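Local coordinates for glycerophosphoryl diester phosphodiesterase (Agrobacterium tumefaciens str. C58, PDB 3KS6), which belongs to the glycerophosphoryl diester phosphodiesterase family, has a TIM-barrel fold and carries a bound magnesium ion, at residues 39-42 against 43-47; 52-55 against 56-60; 113-116 against 117-120; 212-215 against 216-219. One frame throughout, in Å; residues are numbered along the deposited sequence. Where two conformers were deposited one is given.

How the interactions relate
The four contacts follow along the chain in the order 1 to 4. Interactions 1, 2 and 3 touch one another. His-39 and Pro-40 of interaction 1 touch Tyr-115 and Phe-118 of interaction 3, and His-39 also packs on Pro-52 of interaction 2. Pro-52 meets Tyr-115. Centre to centre, 1 and 3 are about 11 Å apart, 1 and 2 about 15 Å, and 2 and 3 about 21 Å. Interactions 3 and 4 start helices that follow barrel strands. The three touching contacts gather round the end of strand 33-40, which carries the magnesium ligands Glu-35 and Asp-37. Interaction 4, about 34 Å from interaction 1 between centres, is on the opposite side of the chain's centre.

Interaction 1. Residues 39-42 against 43-47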
loop_
_atom_site.group_PDB
_atom_site.type_symbol
_atom_site.label_atom_id
_atom_site.label_comp_id
_atom_site.label_asym_id
_atom_site.label_seq_id
_atom_site.Cartn_x
_atom_site.Cartn_y
_atom_site.Cartn_z
ATOM N N HIS A 39 0.265 -2.449 11.784
ATOM C CA HIS A 39 1.184 -2.812 12.879
ATOM C C HIS A 39 0.434 -3.447 14.049
ATOM O O HIS A 39 -0.729 -3.104 14.309
ATOM C CB HIS A 39 1.915 -1.566 13.388
ATOM C CG HIS A 39 2.784 -0.920 12.357
ATOM N ND1 HIS A 39 4.095 -1.290 12.148
ATOM C CD2 HIS A 39 2.499 0.020 11.431
ATOM C CE1 HIS A 39 4.585 -0.573 11.154
ATOM N NE2 HIS A 39 3.636 0.225 10.701
ATOM N N PRO A 40 1.069 -4.391 14.748
ATOM C CA PRO A 40 0.442 -4.954 15.931
ATOM C C PRO A 40 0.636 -4.075 17.145
ATOM O O PRO A 40 1.641 -3.378 17.214
ATOM C CB PRO A 40 1.199 -6.263 16.114
ATOM C CG PRO A 40 2.569 -5.969 15.583
ATOM C CD PRO A 40 2.380 -4.996 14.481
ATOM N N THR A 41 -0.317 -4.098 18.085
ATOM C CA THR A 41 -0.144 -3.476 19.396
ATOM C C THR A 41 0.369 -4.519 20.392
ATOM O O THR A 41 0.497 -5.705 20.056
ATOM C CB THR A 41 -1.440 -2.901 19.937
ATOM O OG1 THR A 41 -2.342 -3.987 20.210
ATOM C CG2 THR A 41 -2.038 -1.886 18.920
ATOM N N ALA A 42 0.715 -4.084 21.604
ATOM C CA ALA A 42 1.225 -5.017 22.617
ATOM C C ALA A 42 0.161 -6.021 23.072
ATOM O O ALA A 42 0.490 -7.169 23.380
ATOM C CB ALA A 42 1.823 -4.256 23.847
ATOM N N ASP A 43 -1.102 -5.604 23.031
ATOM C CA ASP A 43 -2.231 -6.400 23.505
ATOM C C ASP A 43 -3.002 -7.110 22.389
ATOM O O ASP A 43 -4.163 -7.460 22.564
ATOM C CB ASP A 43 -3.177 -5.566 24.417
ATOM C CG ASP A 43 -3.798 -4.354 23.719
ATOM O OD1 ASP A 43 -3.250 -3.880 22.698
ATOM O OD2 ASP A 43 -4.845 -3.857 24.211
ATOM N N GLY A 44 -2.364 -7.279 21.236
ATOM C CA GLY A 44 -2.879 -8.150 20.190
ATOM C C GLY A 44 -3.876 -7.575 19.216
ATOM O O GLY A 44 -4.610 -8.327 18.589
ATOM N N ALA A 45 -3.868 -6.261 19.062
ATOM C CA ALA A 45 -4.752 -5.586 18.125
ATOM C C ALA A 45 -3.932 -5.230 16.886
ATOM O O ALA A 45 -2.706 -5.392 16.882
ATOM C CB ALA A 45 -5.334 -4.341 18.751
ATOM N N ILE A 46 -4.641 -4.779 15.846
ATOM C CA ILE A 46 -4.080 -4.402 14.553
ATOM C C ILE A 46 -4.471 -2.939 14.277
ATOM O O ILE A 46 -5.642 -2.627 14.200
ATOM C CB ILE A 46 -4.595 -5.279 13.428
ATOM C CG1 ILE A 46 -4.252 -6.750 13.697
ATOM C CG2 ILE A 46 -3.993 -4.811 12.068
ATOM C CD1 ILE A 46 -4.834 -7.688 12.681
ATOM N N VAL A 47 -3.492 -2.050 14.171
ATOM C CA VAL A 47 -3.778 -0.661 13.858
ATOM C C VAL A 47 -3.203 -0.282 12.511
ATOM O O VAL A 47 -2.186 -0.818 12.079
ATOM C CB VAL A 47 -3.278 0.323 14.928
ATOM C CG1 VAL A 47 -4.002 0.075 16.261
ATOM C CG2 VAL A 47 -1.753 0.241 15.086
#
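The flat carboxylate of Asp-43 meets Thr-41 through OD1. Thr-41 OG1 donates to OD1 at 2.7 Å and approaches nearly along the C-O direction. The backbone N of Leu-69 is a second donor to OD1. The other flat group, the His-39 imidazole, lies beyond the paired strands, against Pro-52, with ND1 bonded to Tyr-115 OH and NE2 to His-50 O.

Strands 33-40 and 46-48 form this hairpin. His-39 and Val-47 are a hydrogen-bonded antiparallel pair. His-39 N to Val-47 O is 3.0 Å, and Val-47 N bonds back to His-39 O. Thr-41 N bonds to Ala-45 O, and the type I turn from Thr-41 to Gly-44 is closed by a weak bond from Gly-44 N to Thr-41 O. Gly-44 has a positive phi of 86°, which completes the type I turn with G1 bulge.

With chi1 at 67°, Thr-41 OG1 sits between its own N and carbonyl carbon, where it also accepts from Ala-45 N at 3.0 Å. CG2 touches Val-47 CG1 at 3.8 Å. The hydroxyl therefore has both a donor and an acceptor role, which fixes its rotation and ties the Asp-43 carboxylate to the turn.

Interaction 2. Residues 52-55 against 56-60; sequences PTLD and ATTDM
The hydroxyl of Thr-58 is held by two groups of the loop. OG1 donates to Leu-54 O at 2.8 Å and accepts from Met-60 N at 3.0 Å. The second bond makes an ST turn, and its N-H points almost straight at the oxygen (166°). In the other bond OG1 sits above the carbonyl plane of Leu-54, about 40° out of it. With chi1 at 78°, OG1 stands between the Thr-58 N and its carbonyl carbon, a position from which it reaches Leu-54 O. Thr-58 N adds a weak bond to the same Leu-54 O at 3.3 Å.

Met-60 is a selenomethionine. Its CB touches Leu-54 CD1 at 4.2 Å, and the two side chains run side by side in the same direction. Nearby, Asp-55 CA gives a CH...O contact to Met-60 O at 3.4 Å.

Two waters bridge the loop. One donates to Thr-53 O and accepts from Thr-57 N. The other accepts from Thr-53 OG1 and from Ala-56 N, the latter at 2.9 Å. The Asp-55 carboxylate bonds to residues just after the segment, OD2 to Thr-61 OG1 and OD1 to Gly-62 N.

The segment lies in the loop between strand 46-48 and helix 69-74 and has no regular helix or strand. Hydroxyl, water and carboxylate bonds add to backbone bonds with Ile-64, Gly-62, Thr-76 and Arg-78. One threonine oxygen, both donor and acceptor, links Leu-54 O and Met-60 N across the loop.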
loop_
_atom_site.group_PDB
_atom_site.type_symbol
_atom_site.label_atom_id
_atom_site.label_comp_id
_atom_site.label_asym_id
_atom_site.label_seq_id
_atom_site.Cartn_x
_atom_site.Cartn_y
_atom_site.Cartn_z
ATOM N N PRO A 52 6.288 2.353 12.257
ATOM C CA PRO A 52 6.096 1.470 13.395
ATOM C C PRO A 52 6.011 2.258 14.697
ATOM O O PRO A 52 5.796 1.661 15.757
ATOM C CB PRO A 52 7.334 0.570 13.353
ATOM C CG PRO A 52 8.375 1.388 12.675
ATOM C CD PRO A 52 7.652 2.250 11.696
ATOM N N THR A 53 6.215 3.572 14.617
ATOM C CA THR A 53 6.108 4.474 15.758
ATOM C C THR A 53 5.106 5.567 15.446
ATOM O O THR A 53 4.802 5.877 14.285
ATOM C CB THR A 53 7.446 5.129 16.117
ATOM O OG1 THR A 53 7.889 5.909 15.007
ATOM C CG2 THR A 53 8.524 4.076 16.506
ATOM N N LEU A 54 4.577 6.153 16.502
ATOM C CA LEU A 54 3.585 7.197 16.379
ATOM C C LEU A 54 4.155 8.612 16.180
ATOM O O LEU A 54 3.405 9.511 15.921
ATOM C CB LEU A 54 2.679 7.175 17.616
ATOM C CG LEU A 54 1.737 5.960 17.814
ATOM C CD1 LEU A 54 0.797 6.193 19.029
ATOM C CD2 LEU A 54 0.896 5.641 16.563
ATOM N N ASP A 55 5.473 8.782 16.267
ATOM C CA ASP A 55 6.102 10.108 16.355
ATOM C C ASP A 55 5.796 11.073 15.208
ATOM O O ASP A 55 5.426 12.209 15.453
ATOM C CB ASP A 55 7.624 9.983 16.485
ATOM C CG ASP A 55 8.067 9.104 17.670
ATOM O OD1 ASP A 55 7.435 8.085 17.956
ATOM O OD2 ASP A 55 9.092 9.440 18.303
ATOM N N ALA A 56 5.906 10.596 13.972
ATOM C CA ALA A 56 5.881 11.449 12.766
ATOM C C ALA A 56 4.540 12.040 12.425
ATOM O O ALA A 56 4.468 13.191 11.968
ATOM C CB ALA A 56 6.418 10.664 11.565
ATOM N N THR A 57 3.475 11.265 12.627
ATOM C CA THR A 57 2.141 11.727 12.255
ATOM C C THR A 57 1.136 11.946 13.378
ATOM O O THR A 57 -0.041 12.253 13.090
ATOM C CB THR A 57 1.510 10.762 11.201
ATOM O OG1 THR A 57 1.261 9.494 11.827
ATOM C CG2 THR A 57 2.431 10.584 9.984
ATOM N N THR A 58 1.555 11.868 14.638
ATOM C CA THR A 58 0.646 12.166 15.731
ATOM C C THR A 58 1.329 13.061 16.777
ATOM O O THR A 58 2.454 13.498 16.609
ATOM C CB THR A 58 0.139 10.891 16.469
ATOM O OG1 THR A 58 1.166 10.447 17.343
ATOM C CG2 THR A 58 -0.316 9.769 15.480
ATOM N N ASP A 59 0.600 13.318 17.852
ATOM C CA ASP A 59 1.110 14.024 18.998
ATOM C C ASP A 59 1.809 13.174 20.067
ATOM O O ASP A 59 2.291 13.732 21.053
ATOM C CB ASP A 59 -0.033 14.820 19.626
ATOM C CG ASP A 59 -1.181 13.955 20.111
ATOM O OD1 ASP A 59 -1.270 12.774 19.738
ATOM O OD2 ASP A 59 -2.039 14.487 20.844
HETATM N N MSE A 60 1.894 11.858 19.855
HETATM C CA MSE A 60 2.504 10.925 20.811
HETATM C C MSE A 60 3.775 10.374 20.227
HETATM O O MSE A 60 4.066 10.591 19.055
HETATM C CB MSE A 60 1.561 9.750 21.090
HETATM C CG MSE A 60 0.229 10.141 21.618
HETATM SE SE MSE A 60 0.381 10.858 23.376
HETATM C CE MSE A 60 -1.510 11.420 23.650
HETATM O O HOH W 1 3.903 8.308 12.721
HETATM O O HOH W 2 6.942 7.940 13.245
HETATM O O HOH W 3 4.943 13.156 18.161
#

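Interaction 3. Residues 113-116 against 117-120; sequences LPYE and GFVA
This is a turn leading into a helix, with an aromatic pair packed beside it. It sits where the loop after barrel strand 101-106, which carries the magnesium ligand Glu-105, meets the start of helix 118-128. The rings of Tyr-115 and Phe-118 form an edge-to-face pair, the edge of Tyr-115 toward the face of Phe-118. Their centroids are 5.6 Å apart and the planes meet at 69°. The two side chains leave the backbone side by side and point the same way. At their bases, Tyr-115 CB touches Phe-118 CB at 3.7 Å. The Phe-118 ring is carried there with CG anti to its N (chi1 -171°).

The backbone makes a type II beta turn from Tyr-115 to Phe-118. It is closed by a bond from Phe-118 N to Tyr-115 O at 3.3 Å. Gly-117 is the N-cap of the helix and has a positive phi, a conformation that suits glycine. A water donates to Tyr-115 O at 2.9 Å and accepts from Val-119 N at 3.1 Å, so the same carbonyl is tied to a second N-H of the first helical turn.

Both rings rest on strand 33-40: Tyr-115 on Pro-40, and Phe-118 on Leu-38 and Pro-40. Tyr-115 O thus takes two donors, the turn N-H and a water. The Tyr-115 ring lies against Phe-118 and Pro-40, and its hydroxyl bond to His-39 is likely to help settle its place against the neighbouring strand.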
loop_
_atom_site.group_PDB
_atom_site.type_symbol
_atom_site.label_atom_id
_atom_site.label_comp_id
_atom_site.label_asym_id
_atom_site.label_seq_id
_atom_site.Cartn_x
_atom_site.Cartn_y
_atom_site.Cartn_z
ATOM N N LEU A 113 13.002 -5.704 11.463
ATOM C CA LEU A 113 12.666 -7.109 11.356
ATOM C C LEU A 113 11.155 -7.329 11.255
ATOM O O LEU A 113 10.375 -6.582 11.845
ATOM C CB LEU A 113 13.196 -7.924 12.531
ATOM C CG LEU A 113 14.705 -7.918 12.717
ATOM C CD1 LEU A 113 15.011 -8.744 13.975
ATOM C CD2 LEU A 113 15.415 -8.469 11.483
ATOM N N PRO A 114 10.745 -8.379 10.529
ATOM C CA PRO A 114 9.321 -8.669 10.503
ATOM C C PRO A 114 8.758 -8.977 11.888
ATOM O O PRO A 114 9.465 -9.542 12.739
ATOM C CB PRO A 114 9.201 -9.900 9.619
ATOM C CG PRO A 114 10.526 -10.125 9.000
ATOM C CD PRO A 114 11.537 -9.288 9.687
ATOM N N TYR A 115 7.507 -8.579 12.119
ATOM C CA TYR A 115 6.843 -8.913 13.363
ATOM C C TYR A 115 6.454 -10.404 13.331
ATOM O O TYR A 115 5.725 -10.874 12.449
ATOM C CB TYR A 115 5.568 -8.109 13.572
ATOM C CG TYR A 115 5.652 -6.588 13.653
ATOM C CD1 TYR A 115 6.119 -5.952 14.803
ATOM C CD2 TYR A 115 5.174 -5.780 12.604
ATOM C CE1 TYR A 115 6.151 -4.548 14.900
ATOM C CE2 TYR A 115 5.196 -4.401 12.691
ATOM C CZ TYR A 115 5.669 -3.776 13.845
ATOM O OH TYR A 115 5.651 -2.401 13.959
ATOM N N GLU A 116 6.936 -11.153 14.313
ATOM C CA GLU A 116 6.667 -12.583 14.359
ATOM C C GLU A 116 5.173 -12.845 14.494
ATOM O O GLU A 116 4.503 -12.253 15.332
ATOM C CB GLU A 116 7.442 -13.257 15.511
ATOM C CG GLU A 116 7.189 -14.769 15.680
ATOM C CD GLU A 116 5.952 -15.116 16.511
ATOM O OE1 GLU A 116 5.772 -14.545 17.606
ATOM O OE2 GLU A 116 5.178 -16.001 16.081
ATOM N N GLY A 117 4.667 -13.760 13.669
ATOM C CA GLY A 117 3.244 -14.159 13.682
ATOM C C GLY A 117 2.211 -13.174 13.159
ATOM O O GLY A 117 1.015 -13.463 13.167
ATOM N N PHE A 118 2.658 -12.036 12.649
ATOM C CA PHE A 118 1.758 -10.977 12.291
ATOM C C PHE A 118 1.005 -11.247 10.991
ATOM O O PHE A 118 -0.147 -10.879 10.882
ATOM C CB PHE A 118 2.517 -9.652 12.227
ATOM C CG PHE A 118 1.630 -8.439 12.072
ATOM C CD1 PHE A 118 0.606 -8.171 12.994
ATOM C CD2 PHE A 118 1.843 -7.530 11.023
ATOM C CE1 PHE A 118 -0.201 -7.048 12.839
ATOM C CE2 PHE A 118 1.050 -6.415 10.888
ATOM C CZ PHE A 118 0.040 -6.176 11.783
ATOM N N VAL A 119 1.660 -11.856 10.005
ATOM C CA VAL A 119 0.972 -12.174 8.770
ATOM C C VAL A 119 -0.262 -13.043 9.091
ATOM O O VAL A 119 -1.367 -12.759 8.631
ATOM C CB VAL A 119 1.928 -12.851 7.751
ATOM C CG1 VAL A 119 1.122 -13.603 6.663
ATOM C CG2 VAL A 119 2.916 -11.788 7.201
ATOM N N ALA A 120 -0.093 -14.029 9.981
ATOM C CA ALA A 120 -1.227 -14.872 10.410
ATOM C C ALA A 120 -2.349 -14.037 11.053
ATOM O O ALA A 120 -3.532 -14.250 10.756
ATOM C CB ALA A 120 -0.752 -15.984 11.376
HETATM O O HOH W 4 4.730 -12.428 10.222
#

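Interaction 4. Residues 212-215 against 216-219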
loop_
_atom_site.group_PDB
_atom_site.type_symbol
_atom_site.label_atom_id
_atom_site.label_comp_id
_atom_site.label_asym_id
_atom_site.label_seq_id
_atom_site.Cartn_x
_atom_site.Cartn_y
_atom_site.Cartn_z
ATOM N N ALA A 212 3.598 8.173 -6.708
ATOM C CA ALA A 212 3.193 9.035 -7.835
ATOM C C ALA A 212 2.270 10.119 -7.302
ATOM O O ALA A 212 1.058 10.010 -7.392
ATOM C CB ALA A 212 2.510 8.243 -8.878
ATOM N N HIS A 213 2.860 11.160 -6.739
ATOM C CA HIS A 213 2.100 12.193 -6.017
ATOM C C HIS A 213 1.862 13.506 -6.775
ATOM O O HIS A 213 0.932 14.245 -6.425
ATOM C CB HIS A 213 2.800 12.492 -4.699
ATOM C CG HIS A 213 3.065 11.280 -3.870
ATOM N ND1 HIS A 213 2.155 10.254 -3.714
ATOM C CD2 HIS A 213 4.149 10.928 -3.152
ATOM C CE1 HIS A 213 2.661 9.335 -2.912
ATOM N NE2 HIS A 213 3.879 9.716 -2.563
ATOM N N THR A 214 2.628 13.762 -7.835
ATOM C CA THR A 214 2.500 14.986 -8.652
ATOM C C THR A 214 1.903 14.724 -10.039
ATOM O O THR A 214 1.916 13.589 -10.524
ATOM C CB THR A 214 3.906 15.618 -8.886
ATOM O OG1 THR A 214 4.643 14.799 -9.797
ATOM C CG2 THR A 214 4.698 15.753 -7.563
ATOM N N PRO A 215 1.399 15.778 -10.714
ATOM C CA PRO A 215 0.860 15.578 -12.030
ATOM C C PRO A 215 1.797 14.936 -13.000
ATOM O O PRO A 215 1.353 14.098 -13.787
ATOM C CB PRO A 215 0.527 17.016 -12.501
ATOM C CG PRO A 215 0.276 17.747 -11.266
ATOM C CD PRO A 215 1.217 17.168 -10.260
ATOM N N SER A 216 3.075 15.334 -12.991
ATOM C CA SER A 216 4.034 14.766 -13.931
ATOM C C SER A 216 4.233 13.262 -13.654
ATOM O O SER A 216 4.332 12.464 -14.587
ATOM C CB SER A 216 5.382 15.501 -13.874
ATOM O OG SER A 216 5.783 15.706 -12.537
ATOM N N GLN A 217 4.314 12.910 -12.384
ATOM C CA GLN A 217 4.504 11.500 -11.988
ATOM C C GLN A 217 3.284 10.640 -12.330
ATOM O O GLN A 217 3.409 9.552 -12.845
ATOM C CB GLN A 217 4.750 11.418 -10.492
ATOM C CG GLN A 217 6.140 11.801 -10.098
ATOM C CD GLN A 217 6.298 11.887 -8.622
ATOM O OE1 GLN A 217 5.374 12.269 -7.886
ATOM N NE2 GLN A 217 7.506 11.538 -8.153
ATOM N N ILE A 218 2.101 11.150 -12.003
ATOM C CA ILE A 218 0.855 10.508 -12.363
ATOM C C ILE A 218 0.748 10.330 -13.875
ATOM O O ILE A 218 0.448 9.232 -14.343
ATOM C CB ILE A 218 -0.372 11.278 -11.814
ATOM C CG1 ILE A 218 -0.413 11.241 -10.272
ATOM C CG2 ILE A 218 -1.676 10.718 -12.444
ATOM C CD1 ILE A 218 -1.352 12.258 -9.630
ATOM N N THR A 219 1.036 11.389 -14.636
ATOM C CA THR A 219 0.954 11.317 -16.103
ATOM C C THR A 219 2.001 10.345 -16.667
ATOM O O THR A 219 1.748 9.619 -17.625
ATOM C CB THR A 219 1.116 12.738 -16.724
ATOM O OG1 THR A 219 0.009 13.553 -16.333
ATOM C CG2 THR A 219 1.215 12.631 -18.234
#
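Side-chain to backbone bonds centre on OE1 of Gln-217. It accepts from His-213 N at 3.0 Å and from Thr-214 N at 3.1 Å. The Thr-214 N-H lies in the carbonyl plane, on a lone pair, while His-213 N stands about 41° above that plane. Thr-214 is the N-cap of helix 215-224. The Gln-217 side chain, at the third helical position, accepts from the N-cap N-H of Thr-214, which is one half of a capping box. Gln-217 runs extended beyond CG (chi2 172°), and this carries OE1 to the two N-H groups. Its NE2 is bonded to Asp-190 OD1, so both ends of the amide have partners and its flip is fixed.

The backbone bonds are those of a starting helix. Ile-218 N bonds to Thr-214 O at 2.9 Å. Thr-219 N bonds to Pro-215 O at 2.9 Å.

Apolar contact is slight: Ala-212 CB approaches Ile-218 CG1 at 4.4 Å.

Ile-218 packs on Leu-236, Ala-237 and Leu-240 of helix 234-249, and also touches Phe-229 of strand 228-231. Ala-212, just past strand 206-210, bonds through its O to Thr-231 OG1, and His-213 ND1 accepts from Asp-232 N.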